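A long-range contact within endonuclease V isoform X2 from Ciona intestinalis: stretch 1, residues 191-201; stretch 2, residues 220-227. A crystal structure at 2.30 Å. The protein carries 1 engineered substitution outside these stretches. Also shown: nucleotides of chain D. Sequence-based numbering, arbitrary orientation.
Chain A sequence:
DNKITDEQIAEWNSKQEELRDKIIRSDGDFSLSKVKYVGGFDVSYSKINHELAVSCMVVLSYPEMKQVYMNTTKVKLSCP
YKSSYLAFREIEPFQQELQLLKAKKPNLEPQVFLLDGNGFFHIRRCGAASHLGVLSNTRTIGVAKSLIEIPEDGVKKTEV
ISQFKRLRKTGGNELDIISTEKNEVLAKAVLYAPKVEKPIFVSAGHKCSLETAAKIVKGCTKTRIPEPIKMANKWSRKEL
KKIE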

# COMPACT_ATOMS: atom_id res chain seq x y z
N LEU A 191 -19.48 -13.05 2.55
CA LEU A 191 -18.11 -13.49 2.33
C LEU A 191 -18.14 -14.38 1.09
O LEU A 191 -18.45 -15.57 1.18
CB LEU A 191 -17.59 -14.23 3.56
CG LEU A 191 -16.10 -14.43 3.75
CD1 LEU A 191 -15.87 -14.93 5.17
CD2 LEU A 191 -15.52 -15.42 2.74
N TYR A 192 -17.77 -13.82 -0.06
CA TYR A 192 -17.84 -14.54 -1.32
C TYR A 192 -16.49 -14.90 -1.89
O TYR A 192 -16.36 -15.95 -2.53
CB TYR A 192 -18.60 -13.71 -2.36
CG TYR A 192 -20.05 -13.47 -2.01
CD1 TYR A 192 -20.82 -14.47 -1.44
CD2 TYR A 192 -20.65 -12.23 -2.25
CE1 TYR A 192 -22.15 -14.25 -1.12
CE2 TYR A 192 -21.98 -12.00 -1.93
CZ TYR A 192 -22.72 -13.01 -1.37
OH TYR A 192 -24.04 -12.79 -1.05
N ALA A 193 -15.46 -14.11 -1.62
CA ALA A 193 -14.15 -14.35 -2.20
C ALA A 193 -13.43 -15.47 -1.45
O ALA A 193 -13.61 -15.63 -0.24
CB ALA A 193 -13.31 -13.08 -2.14
N PRO A 194 -12.61 -16.24 -2.15
CA PRO A 194 -11.80 -17.25 -1.46
C PRO A 194 -10.69 -16.58 -0.66
O PRO A 194 -10.35 -15.41 -0.87
CB PRO A 194 -11.23 -18.10 -2.61
CG PRO A 194 -11.19 -17.16 -3.77
CD PRO A 194 -12.39 -16.24 -3.61
N LYS A 195 -10.16 -17.34 0.30
CA LYS A 195 -9.02 -16.91 1.12
C LYS A 195 -9.33 -15.62 1.89
O LYS A 195 -8.43 -14.85 2.22
CB LYS A 195 -7.77 -16.74 0.25
CG LYS A 195 -7.46 -17.96 -0.58
CD LYS A 195 -6.23 -17.79 -1.46
CE LYS A 195 -5.99 -19.07 -2.27
NZ LYS A 195 -4.62 -19.16 -2.88
N VAL A 196 -10.61 -15.37 2.16
CA VAL A 196 -11.07 -14.18 2.87
C VAL A 196 -11.87 -14.61 4.09
O VAL A 196 -12.72 -15.51 4.00
CB VAL A 196 -11.92 -13.28 1.95
CG1 VAL A 196 -12.67 -12.23 2.75
CG2 VAL A 196 -11.04 -12.63 0.90
N GLU A 197 -11.61 -13.97 5.24
CA GLU A 197 -12.43 -14.18 6.43
C GLU A 197 -13.20 -12.94 6.87
O GLU A 197 -14.13 -13.08 7.67
CB GLU A 197 -11.57 -14.66 7.61
CG GLU A 197 -10.99 -16.05 7.44
CD GLU A 197 -10.20 -16.49 8.66
OE1 GLU A 197 -10.62 -16.17 9.79
OE2 GLU A 197 -9.15 -17.14 8.49
N LYS A 198 -12.83 -11.76 6.38
CA LYS A 198 -13.48 -10.52 6.80
C LYS A 198 -14.69 -10.24 5.92
O LYS A 198 -14.53 -10.05 4.71
CB LYS A 198 -12.49 -9.37 6.74
CG LYS A 198 -12.86 -8.16 7.56
CD LYS A 198 -11.69 -7.18 7.65
CE LYS A 198 -12.10 -5.85 8.28
NZ LYS A 198 -12.40 -5.98 9.74
N PRO A 199 -15.89 -10.19 6.47
CA PRO A 199 -17.07 -9.95 5.63
C PRO A 199 -17.11 -8.52 5.11
O PRO A 199 -16.45 -7.62 5.64
CB PRO A 199 -18.24 -10.23 6.57
CG PRO A 199 -17.68 -9.94 7.94
CD PRO A 199 -16.24 -10.36 7.89
N ILE A 200 -17.87 -8.33 4.03
CA ILE A 200 -18.27 -7.00 3.59
C ILE A 200 -19.78 -6.91 3.78
O ILE A 200 -20.47 -7.91 3.95
CB ILE A 200 -17.87 -6.68 2.13
CG1 ILE A 200 -18.59 -7.62 1.16
CG2 ILE A 200 -16.35 -6.74 1.96
CD1 ILE A 200 -18.21 -7.41 -0.28
N PHE A 201 -20.30 -5.68 3.75
CA PHE A 201 -21.67 -5.43 4.17
C PHE A 201 -22.45 -4.82 3.02
O PHE A 201 -22.20 -3.68 2.61
CB PHE A 201 -21.67 -4.54 5.41
CG PHE A 201 -20.75 -5.04 6.47
CD1 PHE A 201 -21.12 -6.09 7.30
CD2 PHE A 201 -19.47 -4.51 6.60
CE1 PHE A 201 -20.27 -6.57 8.26
CE2 PHE A 201 -18.60 -5.00 7.57
CZ PHE A 201 -18.99 -6.03 8.39
P DA D 12 -8.36 -9.98 -1.00
OP1 DA D 12 -9.43 -10.97 -1.25
OP2 DA D 12 -8.66 -8.52 -1.05
O5' DA D 12 -7.67 -10.29 0.40
C5' DA D 12 -7.50 -11.63 0.83
C4' DA D 12 -6.71 -11.68 2.12
O4' DA D 12 -5.37 -11.22 1.86
C3' DA D 12 -7.25 -10.79 3.23
O3' DA D 12 -8.15 -11.53 4.04
C2' DA D 12 -5.98 -10.43 4.00
C1' DA D 12 -4.93 -10.38 2.91
N9 DA D 12 -4.71 -9.04 2.38
C8 DA D 12 -5.44 -8.40 1.41
N7 DA D 12 -5.00 -7.19 1.14
C5 DA D 12 -3.93 -7.03 2.00
C6 DA D 12 -3.04 -5.96 2.21
N6 DA D 12 -3.10 -4.81 1.54
N1 DA D 12 -2.09 -6.13 3.14
C2 DA D 12 -2.03 -7.29 3.81
N3 DA D 12 -2.81 -8.36 3.70
C4 DA D 12 -3.74 -8.16 2.77
P DG D 13 -9.17 -10.76 5.02
OP1 DG D 13 -9.99 -11.76 5.73
OP2 DG D 13 -9.80 -9.68 4.24
O5' DG D 13 -8.24 -10.06 6.09
C5' DG D 13 -7.57 -10.84 7.06
C4' DG D 13 -6.74 -9.93 7.94
O4' DG D 13 -5.84 -9.16 7.12
C3' DG D 13 -7.57 -8.90 8.71
O3' DG D 13 -7.59 -9.22 10.07
C2' DG D 13 -6.87 -7.56 8.46
C1' DG D 13 -5.56 -7.98 7.80
N9 DG D 13 -5.07 -6.97 6.88
C8 DG D 13 -5.58 -6.63 5.65
N7 DG D 13 -4.93 -5.65 5.07
C5 DG D 13 -3.93 -5.33 5.99
C6 DG D 13 -2.92 -4.35 5.93
O6 DG D 13 -2.68 -3.53 5.02
N1 DG D 13 -2.13 -4.36 7.07
C2 DG D 13 -2.30 -5.21 8.14
N2 DG D 13 -1.44 -5.08 9.16
N3 DG D 13 -3.24 -6.13 8.21
C4 DG D 13 -4.02 -6.13 7.10
P DC D 11 -5.86 -8.10 -6.97
OP1 DC D 11 -6.06 -8.96 -8.16
OP2 DC D 11 -6.53 -6.78 -6.86
O5' DC D 11 -6.31 -8.95 -5.72
C5' DC D 11 -6.10 -8.45 -4.43
C4' DC D 11 -5.54 -9.53 -3.55
O4' DC D 11 -4.12 -9.37 -3.43
C3' DC D 11 -6.07 -9.50 -2.14
O3' DC D 11 -7.21 -10.30 -2.07
C2' DC D 11 -4.93 -10.10 -1.32
C1' DC D 11 -3.69 -9.75 -2.14
N1 DC D 11 -2.85 -8.65 -1.59
C2 DC D 11 -1.98 -8.91 -0.53
O2 DC D 11 -1.96 -10.05 -0.06
N3 DC D 11 -1.20 -7.92 -0.06
C4 DC D 11 -1.26 -6.71 -0.60
N4 DC D 11 -0.46 -5.75 -0.09
C5 DC D 11 -2.14 -6.41 -1.68
C6 DC D 11 -2.91 -7.40 -2.14
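Stretch 2 220-227: CTKTRIPE

Stretch 2 (Cys 220 to Glu 227) lies along stretch 1 as an irregular segment, without a regular helix or strand until Pro 226, which takes the N-cap position right before a helix. Its backbone is folded back on itself: Glu 227 N donates a hydrogen bond to Cys 220 O at 3.0 Å. Phi/psi values are extended at Thr 221 (-97/118) and Thr 223 (-114/-171) but turn at Arg 224 (-58/-45). Stretch 1 is loop or turn up to Ile 200, where a strand begins. The backbones come nearest at Ala 193 and Thr 223, with 5.0 Å between their CA atoms. Contacts broadly keep the same order in both stretches: Tyr 192 meets Thr 221, Ala 193 meets Thr 221 to Arg 224, and Ile 200 meets Arg 224 and Pro 226. Together the two stretches bury 463 Å².

Arg 224 supplies the polar contacts and has the largest covered area. Its side chain starts sideways, and chi1 to chi3, all t, extend it until its end comes nearer to stretch 1. There it hydrogen-bonds two successive backbone carbonyls, Arg 224 NE to Lys 198 O at 3.1 Å (162°) and Arg 224 NH2 to Pro 199 O at 3.1 Å (154°). Pro 199 O lies at the guanidinium edge, near its plane, as suits an in-plane N-H donor.

Ile 200 CG2 covers one face of the guanidinium, 3.7 Å from Arg 224 NE, and Lys 198 CD lies over the opposite face. The aliphatic part of the lysine thus packs on the arginine although the end of its side chain leads away; Lys 198 CG approaches Arg 224 NH2 to 3.7 Å.

Ala 193 points toward stretch 2, and its small side chain fits closely against the backbone, with Ala 193 CB 3.4 Å from Thr 223 C and 3.6 Å from Arg 224 N. Thr 221 CG2 lies 3.7 Å from Ala 193 CB and 3.9 Å from Tyr 192 CB, while Thr 221 OG1 sits at the edge of the tyrosine ring. Val 196 CG2 meets Arg 224 CB at 3.9 Å, and Ile 200 CD1 reaches Pro 226 CD at 4.1 Å.

Both stretches hold the backbone of chain D through main-chain amides. Arg 224 N donates to DA12 OP1 at 2.9 Å, and Glu 197 N and Lys 198 N donate to DG13 OP1 at 2.8 and 2.9 Å.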

# COMPACT_ATOMS: atom_id res chain seq x y z
N CYS A 220 -19.88 -9.97 -9.00
CA CYS A 220 -18.79 -9.02 -9.20
C CYS A 220 -17.54 -9.36 -8.41
O CYS A 220 -16.57 -8.60 -8.46
CB CYS A 220 -19.24 -7.60 -8.83
SG CYS A 220 -20.50 -6.89 -9.90
N THR A 221 -17.52 -10.49 -7.69
CA THR A 221 -16.45 -10.78 -6.74
C THR A 221 -15.40 -11.69 -7.38
O THR A 221 -15.70 -12.82 -7.79
CB THR A 221 -17.01 -11.44 -5.48
OG1 THR A 221 -17.80 -10.49 -4.75
CG2 THR A 221 -15.87 -11.93 -4.59
N LYS A 222 -14.17 -11.18 -7.47
CA LYS A 222 -12.98 -12.00 -7.66
C LYS A 222 -12.18 -12.10 -6.38
O LYS A 222 -11.85 -13.20 -5.93
CB LYS A 222 -12.11 -11.45 -8.80
CG LYS A 222 -12.72 -11.56 -10.18
CD LYS A 222 -11.76 -11.08 -11.26
CE LYS A 222 -12.39 -11.17 -12.64
NZ LYS A 222 -11.56 -10.53 -13.71
N THR A 223 -11.86 -10.96 -5.77
CA THR A 223 -11.29 -10.87 -4.44
C THR A 223 -12.31 -10.18 -3.52
O THR A 223 -13.46 -9.97 -3.91
CB THR A 223 -9.95 -10.12 -4.51
OG1 THR A 223 -10.16 -8.80 -5.02
CG2 THR A 223 -8.98 -10.86 -5.43
N ARG A 224 -11.88 -9.83 -2.31
CA ARG A 224 -12.82 -9.33 -1.31
C ARG A 224 -13.57 -8.10 -1.81
O ARG A 224 -14.79 -7.98 -1.65
CB ARG A 224 -12.10 -9.01 0.00
CG ARG A 224 -13.03 -8.55 1.12
CD ARG A 224 -12.25 -8.18 2.39
NE ARG A 224 -13.11 -7.65 3.44
CZ ARG A 224 -13.15 -6.37 3.82
NH1 ARG A 224 -12.36 -5.48 3.25
NH2 ARG A 224 -13.97 -5.99 4.79
N ILE A 225 -12.85 -7.15 -2.41
CA ILE A 225 -13.44 -5.92 -2.91
C ILE A 225 -13.97 -6.19 -4.32
O ILE A 225 -13.16 -6.43 -5.23
CB ILE A 225 -12.43 -4.77 -2.92
CG1 ILE A 225 -11.74 -4.66 -1.55
CG2 ILE A 225 -13.11 -3.48 -3.28
CD1 ILE A 225 -12.68 -4.47 -0.40
N PRO A 226 -15.27 -6.12 -4.55
CA PRO A 226 -15.81 -6.38 -5.90
C PRO A 226 -15.16 -5.51 -6.96
O PRO A 226 -14.78 -4.35 -6.71
CB PRO A 226 -17.30 -6.07 -5.75
CG PRO A 226 -17.58 -6.31 -4.30
CD PRO A 226 -16.34 -5.85 -3.58
N GLU A 227 -15.04 -6.07 -8.16
CA GLU A 227 -14.25 -5.46 -9.23
C GLU A 227 -14.60 -4.00 -9.55
O GLU A 227 -13.67 -3.19 -9.68
CB GLU A 227 -14.35 -6.33 -10.49
CG GLU A 227 -13.67 -7.69 -10.35
CD GLU A 227 -12.17 -7.56 -10.06
OE1 GLU A 227 -11.42 -7.15 -10.96
OE2 GLU A 227 -11.76 -7.88 -8.92